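Uncharacterized protein MJ0764 (Methanocaldococcus jannaschii, PDB 2B8M) is of unknown function but belongs to the RmlC-like cupin family and has its double-stranded beta-helix fold. Local coordinates at the interface of chains A and B. Sequence-based numbering; all coordinates share one arbitrary frame. Chains: chain A/B, Hypothetical protein MJ0764.

Contact 1: the interface of chains A and B. Residues chain A 26-27, 99, 101; chain B 26-27, 99, 101.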
loop_
_atom_site.group_PDB
_atom_site.type_symbol
_atom_site.label_atom_id
_atom_site.label_comp_id
_atom_site.label_asym_id
_atom_site.label_seq_id
_atom_site.Cartn_x
_atom_site.Cartn_y
_atom_site.Cartn_z
ATOM N N HIS A 26 1.973 -2.036 14.387
ATOM C CA HIS A 26 0.886 -1.219 13.910
ATOM C C HIS A 26 0.317 -1.644 12.592
ATOM O O HIS A 26 -0.773 -1.226 12.226
ATOM C CB HIS A 26 1.397 0.217 13.752
ATOM C CG HIS A 26 2.054 0.752 14.971
ATOM N ND1 HIS A 26 1.385 0.895 16.164
ATOM C CD2 HIS A 26 3.332 1.131 15.205
ATOM C CE1 HIS A 26 2.218 1.367 17.076
ATOM N NE2 HIS A 26 3.410 1.497 16.525
ATOM N N VAL A 27 1.073 -2.410 11.808
ATOM C CA VAL A 27 0.646 -2.659 10.426
ATOM C C VAL A 27 1.382 -3.860 9.834
ATOM O O VAL A 27 2.496 -4.175 10.218
ATOM C CB VAL A 27 0.867 -1.425 9.482
ATOM C CG1 VAL A 27 2.330 -1.314 9.045
ATOM C CG2 VAL A 27 -0.000 -1.450 8.224
ATOM N N VAL A 99 -2.501 -4.482 2.794
ATOM C CA VAL A 99 -2.253 -3.626 3.931
ATOM C C VAL A 99 -3.212 -4.070 5.018
ATOM O O VAL A 99 -4.419 -4.173 4.810
ATOM C CB VAL A 99 -2.497 -2.144 3.590
ATOM C CG1 VAL A 99 -2.432 -1.280 4.859
ATOM C CG2 VAL A 99 -1.558 -1.674 2.505
ATOM N N ALA A 101 -4.320 -3.455 9.077
ATOM C CA ALA A 101 -4.206 -2.634 10.290
ATOM C C ALA A 101 -5.475 -2.762 11.091
ATOM O O ALA A 101 -6.586 -2.690 10.545
ATOM C CB ALA A 101 -3.947 -1.184 9.958
ATOM N N HIS B 26 -8.858 2.757 11.356
ATOM C CA HIS B 26 -7.689 1.932 11.528
ATOM C C HIS B 26 -6.532 2.296 10.650
ATOM O O HIS B 26 -5.411 1.874 10.899
ATOM C CB HIS B 26 -8.073 0.483 11.212
ATOM C CG HIS B 26 -9.258 0.003 11.967
ATOM N ND1 HIS B 26 -9.275 -0.068 13.340
ATOM C CD2 HIS B 26 -10.487 -0.381 11.551
ATOM C CE1 HIS B 26 -10.458 -0.504 13.738
ATOM N NE2 HIS B 26 -11.219 -0.679 12.674
ATOM N N VAL B 27 -6.786 3.009 9.555
ATOM C CA VAL B 27 -5.723 3.191 8.559
ATOM C C VAL B 27 -6.048 4.349 7.617
ATOM O O VAL B 27 -7.201 4.668 7.377
ATOM C CB VAL B 27 -5.461 1.907 7.696
ATOM C CG1 VAL B 27 -6.513 1.752 6.594
ATOM C CG2 VAL B 27 -4.082 1.878 7.040
ATOM N N VAL B 99 0.836 4.657 3.431
ATOM C CA VAL B 99 0.043 3.858 4.335
ATOM C C VAL B 99 0.338 4.372 5.731
ATOM O O VAL B 99 1.489 4.481 6.147
ATOM C CB VAL B 99 0.403 2.363 4.240
ATOM C CG1 VAL B 99 -0.298 1.567 5.350
ATOM C CG2 VAL B 99 0.124 1.824 2.857
ATOM N N ALA B 101 -0.736 3.985 9.827
ATOM C CA ALA B 101 -1.451 3.227 10.863
ATOM C C ALA B 101 -0.749 3.415 12.182
ATOM O O ALA B 101 0.485 3.329 12.267
ATOM C CB ALA B 101 -1.531 1.758 10.522
#

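Contact 2: the interface of chains A and B. Residues chain A 9, 21-22, 29, 97, 99; chain B 50, 52, 75, 99.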
loop_
_atom_site.group_PDB
_atom_site.type_symbol
_atom_site.label_atom_id
_atom_site.label_comp_id
_atom_site.label_asym_id
_atom_site.label_seq_id
_atom_site.Cartn_x
_atom_site.Cartn_y
_atom_site.Cartn_z
ATOM N N PHE A 9 10.650 -4.940 -2.552
ATOM C CA PHE A 9 9.709 -5.862 -3.148
ATOM C C PHE A 9 10.155 -6.174 -4.576
ATOM O O PHE A 9 10.777 -5.335 -5.262
ATOM C CB PHE A 9 8.257 -5.369 -3.047
ATOM C CG PHE A 9 7.911 -4.136 -3.894
ATOM C CD1 PHE A 9 7.573 -4.254 -5.237
ATOM C CD2 PHE A 9 7.885 -2.885 -3.318
ATOM C CE1 PHE A 9 7.226 -3.134 -5.978
ATOM C CE2 PHE A 9 7.566 -1.751 -4.066
ATOM C CZ PHE A 9 7.234 -1.883 -5.387
ATOM N N LEU A 21 6.476 -8.613 3.909
ATOM C CA LEU A 21 7.599 -7.706 4.084
ATOM C C LEU A 21 7.583 -6.935 5.367
ATOM O O LEU A 21 8.566 -6.988 6.115
ATOM C CB LEU A 21 7.678 -6.751 2.909
ATOM C CG LEU A 21 8.218 -7.420 1.617
ATOM C CD1 LEU A 21 7.927 -6.459 0.481
ATOM C CD2 LEU A 21 9.672 -7.796 1.688
ATOM N N VAL A 22 6.504 -6.206 5.619
ATOM C CA VAL A 22 6.369 -5.325 6.771
ATOM C C VAL A 22 5.449 -6.006 7.780
ATOM O O VAL A 22 4.341 -6.449 7.416
ATOM C CB VAL A 22 5.778 -3.961 6.383
ATOM C CG1 VAL A 22 5.588 -3.060 7.618
ATOM C CG2 VAL A 22 6.654 -3.262 5.361
ATOM N N ILE A 29 2.267 -5.183 5.774
ATOM C CA ILE A 29 2.216 -4.903 4.350
ATOM C C ILE A 29 2.904 -6.037 3.603
ATOM O O ILE A 29 4.088 -6.308 3.793
ATOM C CB ILE A 29 2.848 -3.523 3.983
ATOM C CG1 ILE A 29 2.262 -2.384 4.833
ATOM C CG2 ILE A 29 2.658 -3.244 2.479
ATOM C CD1 ILE A 29 2.873 -1.045 4.599
ATOM N N PHE A 97 -0.640 -5.117 -3.363
ATOM C CA PHE A 97 -0.216 -5.045 -1.984
ATOM C C PHE A 97 -1.372 -5.318 -1.062
ATOM O O PHE A 97 -2.507 -4.978 -1.369
ATOM C CB PHE A 97 0.395 -3.688 -1.651
ATOM C CG PHE A 97 1.624 -3.397 -2.459
ATOM C CD1 PHE A 97 1.529 -2.805 -3.717
ATOM C CD2 PHE A 97 2.876 -3.754 -1.971
ATOM C CE1 PHE A 97 2.670 -2.595 -4.446
ATOM C CE2 PHE A 97 4.012 -3.515 -2.699
ATOM C CZ PHE A 97 3.914 -2.952 -3.928
ATOM N N VAL A 99 -2.501 -4.482 2.794
ATOM C CA VAL A 99 -2.253 -3.626 3.931
ATOM C C VAL A 99 -3.212 -4.070 5.018
ATOM O O VAL A 99 -4.419 -4.173 4.810
ATOM C CB VAL A 99 -2.497 -2.144 3.590
ATOM C CG1 VAL A 99 -2.432 -1.280 4.859
ATOM C CG2 VAL A 99 -1.558 -1.674 2.505
ATOM N N HIS B 50 4.422 4.239 5.999
ATOM C CA HIS B 50 5.106 3.472 4.968
ATOM C C HIS B 50 4.775 3.982 3.579
ATOM O O HIS B 50 3.611 4.186 3.242
ATOM C CB HIS B 50 4.805 1.973 5.048
ATOM C CG HIS B 50 5.346 1.312 6.261
ATOM N ND1 HIS B 50 4.678 1.334 7.465
ATOM C CD2 HIS B 50 6.510 0.649 6.481
ATOM C CE1 HIS B 50 5.392 0.667 8.363
ATOM N NE2 HIS B 50 6.522 0.286 7.806
ATOM N N ILE B 52 5.118 3.282 -0.292
ATOM C CA ILE B 52 5.277 2.165 -1.219
ATOM C C ILE B 52 5.533 2.731 -2.610
ATOM O O ILE B 52 4.630 3.257 -3.273
ATOM C CB ILE B 52 4.015 1.244 -1.223
ATOM C CG1 ILE B 52 3.694 0.700 0.176
ATOM C CG2 ILE B 52 4.245 0.127 -2.220
ATOM C CD1 ILE B 52 2.321 0.066 0.304
ATOM N N ILE B 75 9.820 -0.066 -0.165
ATOM C CA ILE B 75 8.871 0.413 0.804
ATOM C C ILE B 75 9.711 1.029 1.888
ATOM O O ILE B 75 10.626 0.386 2.402
ATOM C CB ILE B 75 8.019 -0.717 1.387
ATOM C CG1 ILE B 75 7.243 -1.418 0.297
ATOM C CG2 ILE B 75 7.135 -0.193 2.531
ATOM C CD1 ILE B 75 6.450 -2.591 0.817
ATOM N N VAL B 99 0.836 4.657 3.431
ATOM C CA VAL B 99 0.043 3.858 4.335
ATOM C C VAL B 99 0.338 4.372 5.731
ATOM O O VAL B 99 1.489 4.481 6.147
ATOM C CB VAL B 99 0.403 2.363 4.240
ATOM C CG1 VAL B 99 -0.298 1.567 5.350
ATOM C CG2 VAL B 99 0.124 1.824 2.857
#

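Contact 3: the interface of chains A and B. Residues chain A 6-9; chain B 73-75.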
loop_
_atom_site.group_PDB
_atom_site.type_symbol
_atom_site.label_atom_id
_atom_site.label_comp_id
_atom_site.label_asym_id
_atom_site.label_seq_id
_atom_site.Cartn_x
_atom_site.Cartn_y
_atom_site.Cartn_z
ATOM N N VAL A 6 14.136 0.382 5.371
ATOM C CA VAL A 6 13.868 0.136 3.969
ATOM C C VAL A 6 13.571 -1.359 3.773
ATOM O O VAL A 6 14.206 -2.214 4.382
ATOM C CB VAL A 6 15.077 0.584 3.130
ATOM C CG1 VAL A 6 14.780 0.476 1.653
ATOM C CG2 VAL A 6 15.416 2.016 3.458
ATOM N N TYR A 7 12.612 -1.637 2.895
ATOM C CA TYR A 7 12.250 -2.966 2.446
ATOM C C TYR A 7 12.282 -2.932 0.936
ATOM O O TYR A 7 12.006 -1.893 0.310
ATOM C CB TYR A 7 10.803 -3.290 2.852
ATOM C CG TYR A 7 10.538 -3.201 4.326
ATOM C CD1 TYR A 7 10.394 -1.954 4.971
ATOM C CD2 TYR A 7 10.416 -4.373 5.113
ATOM C CE1 TYR A 7 10.172 -1.883 6.403
ATOM C CE2 TYR A 7 10.171 -4.306 6.487
ATOM C CZ TYR A 7 10.066 -3.062 7.121
ATOM O OH TYR A 7 9.795 -3.007 8.474
ATOM N N GLU A 8 12.537 -4.069 0.326
ATOM C CA GLU A 8 12.444 -4.167 -1.130
ATOM C C GLU A 8 11.445 -5.248 -1.523
ATOM O O GLU A 8 11.356 -6.290 -0.847
ATOM C CB GLU A 8 13.802 -4.459 -1.775
ATOM C CG GLU A 8 14.851 -3.413 -1.536
ATOM C CD GLU A 8 16.234 -3.918 -1.812
ATOM O OE1 GLU A 8 16.424 -5.162 -1.908
ATOM O OE2 GLU A 8 17.165 -3.082 -1.974
ATOM N N PHE A 9 10.650 -4.940 -2.552
ATOM C CA PHE A 9 9.709 -5.862 -3.148
ATOM C C PHE A 9 10.155 -6.174 -4.576
ATOM O O PHE A 9 10.777 -5.335 -5.262
ATOM C CB PHE A 9 8.257 -5.369 -3.047
ATOM C CG PHE A 9 7.911 -4.136 -3.894
ATOM C CD1 PHE A 9 7.573 -4.254 -5.237
ATOM C CD2 PHE A 9 7.885 -2.885 -3.318
ATOM C CE1 PHE A 9 7.226 -3.134 -5.978
ATOM C CE2 PHE A 9 7.566 -1.751 -4.066
ATOM C CZ PHE A 9 7.234 -1.883 -5.387
ATOM N N GLY B 73 10.146 -0.252 -6.217
ATOM C CA GLY B 73 10.563 -1.510 -5.584
ATOM C C GLY B 73 10.950 -1.358 -4.122
ATOM O O GLY B 73 11.315 -2.322 -3.490
ATOM N N ASN B 74 10.891 -0.141 -3.593
ATOM C CA ASN B 74 11.152 0.108 -2.161
ATOM C C ASN B 74 9.885 0.417 -1.401
ATOM O O ASN B 74 8.983 1.083 -1.922
ATOM C CB ASN B 74 12.098 1.301 -1.952
ATOM C CG ASN B 74 13.547 1.001 -2.274
ATOM O OD1 ASN B 74 14.136 1.713 -3.100
ATOM N ND2 ASN B 74 14.148 -0.009 -1.627
ATOM N N ILE B 75 9.820 -0.066 -0.165
ATOM C CA ILE B 75 8.871 0.413 0.804
ATOM C C ILE B 75 9.711 1.029 1.888
ATOM O O ILE B 75 10.626 0.386 2.402
ATOM C CB ILE B 75 8.019 -0.717 1.387
ATOM C CG1 ILE B 75 7.243 -1.418 0.297
ATOM C CG2 ILE B 75 7.135 -0.193 2.531
ATOM C CD1 ILE B 75 6.450 -2.591 0.817
HETATM O O HOH W 1 16.817 -0.473 -1.706
#

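Contact 1: the interface of chains A and B
Strand 93-100 of the cupin double-stranded beta-helix and the loop residues just past its end meet their own copies here, A:Val99 and A:Ala101 facing B:Val99 and B:Ala101 across the two-fold axis of the pair. The two valines approach tip to tip. In each, CG1 stands anti to the backbone N (chi1 172°), which aims that branch at the axis, and the two CG1 methyls of A:Val99 and B:Val99 touch at 3.6 Å. The CG2 methyls also face each other, A:Val99 CG2 lying 3.9 Å from B:Val99 CG2. Next to them the methyl CB of A:Ala101 meets CB of B:Ala101 at 3.8 Å. That same A:Ala101 methyl also rests 3.5 Å from the backbone O of B:His26, a van der Waals contact. A small residue suits this place, where the two methyls already touch across the axis. A:Val27 fills the flank: its CB lies 4.1 Å from CB of B:Ala101, while its CG2 crosses obliquely toward CG1 of B:Val99. A:His26 contributes mainly its backbone and CB, the latter 3.6 Å from the carbonyl O of B:Ala101. No hydrogen bond spans this patch, so it holds by the fit of methyl groups. Within the fold, it lies where strand 93-100 gives way to the loop leading to the 3-10 helix 104-107, beside the turn that enters strand 28-35.

Contact 2: the interface of chains A and B
A:Ile29, B:Ile75 and B:Ile52 bury the most surface in this patch, where strand 28-35 of one cupin subunit lies against strands 49-55 and 74-78 of the other. A:Ile29 sends its two ends to different partners. Its chain is extended beyond CG1 (chi2 177°), which carries CD1 to B:His50, 3.6 Å from CB, and past the start of the imidazole at a slant. The shorter branch, CG2, meets B:Ile52 tip to tip, 4.0 Å from its CD1. B:Ile52 also reaches A:Phe97, the two side chains running antiparallel past one another. Its CG2 methyl sits over a face of the phenyl ring, offset toward the rim and 3.5 Å from CZ, a CH-pi contact suited to a branched aliphatic chain on a flat aromatic. B:Ile75 CD1 touches both A:Leu21 and A:Ile29, 4.2 Å from A:Leu21 CD1 and from A:Ile29 CG2, and its CG1 crosses A:Phe9 at about a right angle. The imidazole of B:His50 reaches tip to tip toward A:Val22, NE2 being 3.5 Å from the CG1 methyl, a van der Waals contact. An alanine in its place would probably open a gap beside A:Val22 and leave the A:Ile29 CD1 methyl with less to pack against. Within chain A, the tip of the A:Phe97 ring points into the face of A:Phe9, CZ standing 3.7 Å above its plane over the centre.

Contact 3: the interface of chains A and B
A:Phe9 has CG set between its own backbone N and carbonyl carbon (chi1 68°), a turn that swings the phenyl ring over B:Gly73, while CG of B:Asn74 stands anti to its carbonyl carbon and sends the amide toward A:Glu8. These groups flank a short antiparallel sheet between chains, in which strand 5-8 of A adds to the edge of strand 74-78 of B. A:Tyr7 pairs with B:Ile75 in both directions: its N donates to B:Ile75 O at 2.9 Å, and its O accepts from B:Ile75 N at 2.9 Å. The pairing continues as A:Phe9 N donates to B:Gly73 O, also 2.9 Å. Glycine suits the position just before strand 74-78: phi is 96°, a region glycine enters easily, and the bare CA can press on a face of the A:Phe9 ring, offset toward the rim and 3.4 Å from CZ, in a CH-pi contact. The A:Tyr7 ring turns an edge, in plane, to B:Ile75 O, with CD1 3.5 Å away. On the other side of the strand, A:Glu8 and B:Asn74 run parallel, heads together, their carboxylate and amide planes 42° apart. Polar chains suit this face, where a carboxylate and an amide can share a water. The carboxylate OE2 of A:Glu8 lies 2.6 Å from water 1, and the amide ND2 of B:Asn74 meets water 1 at 2.7 Å.

The three contacts run in order along the interface. Contact 1 and contact 2 have C-alpha centres about 10 Å apart and share A:Val99 and B:Val99; contact 2 and contact 3 are about 8 Å apart and share A:Phe9 and B:Ile75, whereas contacts 1 and 3 lie about 17 Å apart. Packing on the axis thus passes through an apolar middle to a hydrogen-bonded edge where an N-terminal strand joins the partner's sheet. Two-fold symmetry repeats contacts 2 and 3 on the far side. Reciprocal addition of strand 5-8 to the partner's sheet suggests a genuine dimer, although the crystal alone does not prove it in solution.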